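Local coordinates for protein alpha-1,2-mannosidase (Bacteroides thetaiotaomicron, PDB 2WW2) that hydrolyses alpha-mannosidic linkages with inversion of anomeric configuration, as a calcium-dependent family 92 glycoside hydrolase of a human gut symbiont, at residues A[347-350]-A[351-354]; A[356-359]-A[360-364]. All coordinates share one frame; numbering follows the deposited sequence. Where two conformers were deposited one is given.

Contact 1: A[347-350]-A[351-354]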
loop_
_atom_site.group_PDB
_atom_site.type_symbol
_atom_site.label_atom_id
_atom_site.label_comp_id
_atom_site.label_asym_id
_atom_site.label_seq_id
_atom_site.Cartn_x
_atom_site.Cartn_y
_atom_site.Cartn_z
ATOM N N PRO A 347 35.016 -23.703 -14.090
ATOM C CA PRO A 347 34.398 -24.761 -14.897
ATOM C C PRO A 347 34.822 -26.162 -14.437
ATOM O O PRO A 347 34.151 -27.137 -14.769
ATOM C CB PRO A 347 34.904 -24.465 -16.325
ATOM C CG PRO A 347 36.187 -23.738 -16.127
ATOM C CD PRO A 347 35.943 -22.884 -14.881
ATOM N N GLU A 348 35.914 -26.265 -13.679
ATOM C CA GLU A 348 36.313 -27.574 -13.155
ATOM C C GLU A 348 35.238 -28.049 -12.182
ATOM O O GLU A 348 35.033 -29.259 -12.003
ATOM C CB GLU A 348 37.708 -27.549 -12.484
ATOM C CG GLU A 348 37.773 -26.840 -11.139
ATOM C CD GLU A 348 38.020 -25.331 -11.247
ATOM O OE1 GLU A 348 37.707 -24.705 -12.285
ATOM O OE2 GLU A 348 38.545 -24.770 -10.280
ATOM N N VAL A 349 34.540 -27.095 -11.561
ATOM C CA VAL A 349 33.435 -27.467 -10.680
ATOM C C VAL A 349 32.239 -27.977 -11.489
ATOM O O VAL A 349 31.702 -29.054 -11.196
ATOM C CB VAL A 349 33.034 -26.314 -9.758
ATOM C CG1 VAL A 349 31.863 -26.750 -8.841
ATOM C CG2 VAL A 349 34.261 -25.907 -8.921
ATOM N N SER A 350 31.866 -27.247 -12.541
ATOM C CA SER A 350 30.740 -27.671 -13.386
ATOM C C SER A 350 31.015 -29.025 -14.034
ATOM O O SER A 350 30.087 -29.817 -14.257
ATOM C CB SER A 350 30.446 -26.625 -14.467
ATOM O OG SER A 350 30.286 -25.333 -13.891
ATOM N N GLU A 351 32.279 -29.289 -14.363
ATOM C CA GLU A 351 32.642 -30.601 -14.927
ATOM C C GLU A 351 32.203 -31.738 -13.992
ATOM O O GLU A 351 31.708 -32.773 -14.454
ATOM C CB GLU A 351 34.154 -30.710 -15.210
ATOM C CG GLU A 351 34.621 -29.887 -16.413
ATOM C CD GLU A 351 36.130 -29.891 -16.608
ATOM O OE1 GLU A 351 36.872 -30.372 -15.729
ATOM O OE2 GLU A 351 36.577 -29.407 -17.658
ATOM N N ARG A 352 32.418 -31.562 -12.688
ATOM C CA ARG A 352 32.080 -32.599 -11.706
ATOM C C ARG A 352 30.590 -32.564 -11.318
ATOM O O ARG A 352 29.965 -33.620 -11.099
ATOM C CB ARG A 352 32.962 -32.469 -10.454
ATOM C CG ARG A 352 34.463 -32.575 -10.744
ATOM C CD ARG A 352 35.294 -32.593 -9.462
ATOM N NE ARG A 352 35.262 -31.310 -8.766
ATOM C CZ ARG A 352 36.261 -30.428 -8.784
ATOM N NH1 ARG A 352 37.361 -30.688 -9.480
ATOM N NH2 ARG A 352 36.159 -29.282 -8.120
ATOM N N VAL A 353 30.024 -31.357 -11.243
ATOM C CA VAL A 353 28.605 -31.202 -10.902
ATOM C C VAL A 353 27.729 -31.857 -11.955
ATOM O O VAL A 353 26.739 -32.548 -11.631
ATOM C CB VAL A 353 28.207 -29.713 -10.773
ATOM C CG1 VAL A 353 26.676 -29.567 -10.763
ATOM C CG2 VAL A 353 28.803 -29.116 -9.495
ATOM N N THR A 354 28.077 -31.657 -13.224
ATOM C CA THR A 354 27.257 -32.252 -14.293
ATOM C C THR A 354 27.338 -33.772 -14.244
ATOM O O THR A 354 26.302 -34.450 -14.340
ATOM C CB THR A 354 27.612 -31.717 -15.709
ATOM O OG1 THR A 354 29.015 -31.864 -15.925
ATOM C CG2 THR A 354 27.234 -30.216 -15.819
HETATM O O HOH W 1 36.975 -31.066 -13.001
#
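Thr354 and Ser350 meet through a single carbonyl in the first turns of helix 347-364. Ser350 O accepts the backbone N-H of Thr354 and also its hydroxyl, with Thr354 OG1 at 2.8 Å from Ser350 O. The side-chain bond is possible because OG1 sits between the backbone N and the carbonyl carbon (chi1 53°), turned back along the helix; CG2 of Thr354 packs beside the same oxygen. A weak hydrogen bond also links this hydroxyl to Thr398 OG1, and the side chain of Thr354 touches Leu388 and Ala391 of helix 383-393.

On the buried flank, Val353 N binds Val349 O at 2.8 Å, and CG2 of Val353 lies 3.9 Å from CG1 of Val349, the two branched side chains meeting at an angle. The other methyl of Val349, CG2, faces Arg352 NH2 at 4.0 Å. Arg352 bends at chi3 (-69°), which folds its guanidinium back over the previous turn: Glu348 O stands 3.6 Å above the plane, over the centre of the group. NE of Arg352 is bonded to Tyr326 OH, and the carboxylate of Glu348 forms a salt bridge with Arg273.

Glu351 runs extended beyond CG, its CG resting 3.2 Å from Pro347 O. A water donates to both Glu351 OE1 and Glu348 O, bridging side chain to backbone. Glu348 O thus accepts a hydrogen bond from the water while lying under the guanidinium face, and the positive charge there probably stabilises the partial negative charge of this carbonyl.

Contact 2: A[356-359]-A[360-364]; sequences SIIN and AYNES
In the last turns of the alpha-helix 347-364, Asn362 and Ile358 lie one turn apart, as do Glu363 and Asn359. Four backbone i to i+4 hydrogen bonds run from Ala360, Tyr361, Asn362 and Glu363 to residues 356-359; that from Asn362 N to Ile358 O is 2.8 Å.

The polar side chains add a water bridge: one water donates to Asn359 OD1 and accepts from Asn362 ND2, 2.8 Å from each of these two atoms. ND2 of Asn359 is taken by Tyr324 O, so both ends of this amide have a partner, which would fix its rotation. Glu363 bends at chi2 (149°) and lays its carboxylate back along the helix, with OE2 3.8 Å from Asn359 CB; OE2 bonds to Tyr312 and OE1 to Ser314. An alanine in place of Glu363 would probably leave those two hydroxyls without their carboxylate partner and take away the group that packs against Asn359 CB. The Tyr361 ring, with CG anti to the backbone N (chi1 168°), leads off toward helix 401-413, where its hydroxyl bonds Glu406 OE2.

Other side chains touch by van der Waals contact. Those of Ile358 and Asn362 meet at an angle, CG2 of Ile358 lying 3.9 Å from ND2 of Asn362. CB of Tyr361 rests 3.3 Å from Ile358 O, which lies at the ring edge.

At the C-terminal end, Ser364 OG donates to Ala360 O at 2.8 Å, approaching from above the carbonyl plane.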
loop_
_atom_site.group_PDB
_atom_site.type_symbol
_atom_site.label_atom_id
_atom_site.label_comp_id
_atom_site.label_asym_id
_atom_site.label_seq_id
_atom_site.Cartn_x
_atom_site.Cartn_y
_atom_site.Cartn_z
ATOM N N SER A 356 27.793 -35.500 -11.581
ATOM C CA SER A 356 27.064 -35.930 -10.382
ATOM C C SER A 356 25.552 -35.972 -10.589
ATOM O O SER A 356 24.857 -36.781 -9.965
ATOM C CB SER A 356 27.413 -35.074 -9.158
ATOM O OG SER A 356 26.866 -33.772 -9.252
ATOM N N ILE A 357 25.041 -35.117 -11.464
ATOM C CA ILE A 357 23.617 -35.124 -11.792
ATOM C C ILE A 357 23.272 -36.443 -12.480
ATOM O O ILE A 357 22.267 -37.086 -12.163
ATOM C CB ILE A 357 23.260 -33.921 -12.714
ATOM C CG1 ILE A 357 23.244 -32.623 -11.902
ATOM C CG2 ILE A 357 21.904 -34.126 -13.414
ATOM C CD1 ILE A 357 23.189 -31.361 -12.777
ATOM N N ILE A 358 24.114 -36.851 -13.423
ATOM C CA ILE A 358 23.910 -38.136 -14.108
ATOM C C ILE A 358 24.055 -39.304 -13.112
ATOM O O ILE A 358 23.286 -40.262 -13.139
ATOM C CB ILE A 358 24.879 -38.292 -15.305
ATOM C CG1 ILE A 358 24.623 -37.171 -16.316
ATOM C CG2 ILE A 358 24.720 -39.671 -15.992
ATOM C CD1 ILE A 358 23.167 -37.048 -16.699
ATOM N N ASN A 359 25.035 -39.220 -12.218
ATOM C CA ASN A 359 25.204 -40.260 -11.215
ATOM C C ASN A 359 23.933 -40.394 -10.364
ATOM O O ASN A 359 23.487 -41.493 -10.086
ATOM C CB ASN A 359 26.405 -39.965 -10.302
ATOM C CG ASN A 359 27.734 -40.073 -11.022
ATOM O OD1 ASN A 359 27.830 -40.695 -12.079
ATOM N ND2 ASN A 359 28.772 -39.460 -10.454
ATOM N N ALA A 360 23.371 -39.271 -9.932
ATOM C CA ALA A 360 22.146 -39.301 -9.115
ATOM C C ALA A 360 21.033 -39.955 -9.913
ATOM O O ALA A 360 20.240 -40.752 -9.377
ATOM C CB ALA A 360 21.744 -37.861 -8.692
ATOM N N TYR A 361 20.971 -39.620 -11.202
ATOM C CA TYR A 361 19.991 -40.244 -12.110
ATOM C C TYR A 361 20.201 -41.760 -12.187
ATOM O O TYR A 361 19.234 -42.530 -12.121
ATOM C CB TYR A 361 20.065 -39.610 -13.510
ATOM C CG TYR A 361 19.313 -40.364 -14.590
ATOM C CD1 TYR A 361 17.930 -40.260 -14.715
ATOM C CD2 TYR A 361 19.993 -41.174 -15.496
ATOM C CE1 TYR A 361 17.247 -40.955 -15.718
ATOM C CE2 TYR A 361 19.325 -41.859 -16.495
ATOM C CZ TYR A 361 17.958 -41.751 -16.597
ATOM O OH TYR A 361 17.313 -42.435 -17.604
ATOM N N ASN A 362 21.460 -42.194 -12.311
ATOM C CA ASN A 362 21.734 -43.629 -12.386
ATOM C C ASN A 362 21.351 -44.320 -11.072
ATOM O O ASN A 362 20.825 -45.427 -11.071
ATOM C CB ASN A 362 23.211 -43.903 -12.723
ATOM C CG ASN A 362 23.551 -43.568 -14.163
ATOM O OD1 ASN A 362 22.685 -43.595 -15.031
ATOM N ND2 ASN A 362 24.814 -43.262 -14.424
ATOM N N GLU A 363 21.612 -43.644 -9.959
ATOM C CA GLU A 363 21.377 -44.217 -8.638
ATOM C C GLU A 363 19.917 -44.161 -8.166
ATOM O O GLU A 363 19.540 -44.911 -7.265
ATOM C CB GLU A 363 22.310 -43.547 -7.613
ATOM C CG GLU A 363 23.743 -43.987 -7.787
ATOM C CD GLU A 363 24.762 -42.928 -7.400
ATOM O OE1 GLU A 363 24.485 -42.096 -6.509
ATOM O OE2 GLU A 363 25.856 -42.936 -7.985
ATOM N N SER A 364 19.097 -43.293 -8.754
ATOM C CA SER A 364 17.732 -43.093 -8.248
ATOM C C SER A 364 16.620 -43.155 -9.294
ATOM O O SER A 364 15.445 -43.257 -8.946
ATOM C CB SER A 364 17.624 -41.739 -7.532
ATOM O OG SER A 364 17.556 -40.693 -8.478
HETATM O O HOH W 2 26.750 -43.264 -12.419
#

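Both contacts belong to one helix, 347-364, within the catalytic domain of family 92, and follow each other along the chain: contact 1 forms its first turns and contact 2 its last. Their centres are 14 Å apart, on the same side of the chain's centre. The helix packs against helix 383-393 at both levels, through Val353 and Thr354 in contact 1 and Ile357 and Ile358 in contact 2. Contact 1 also touches helix 338-345 and strand 299-304; contact 2 reaches helix 401-413 and, through Glu363, Tyr312 of the adjoining strand 310-313 in the same sheet. A single helix thereby joins several helices and a beta sheet of the catalytic domain along its length.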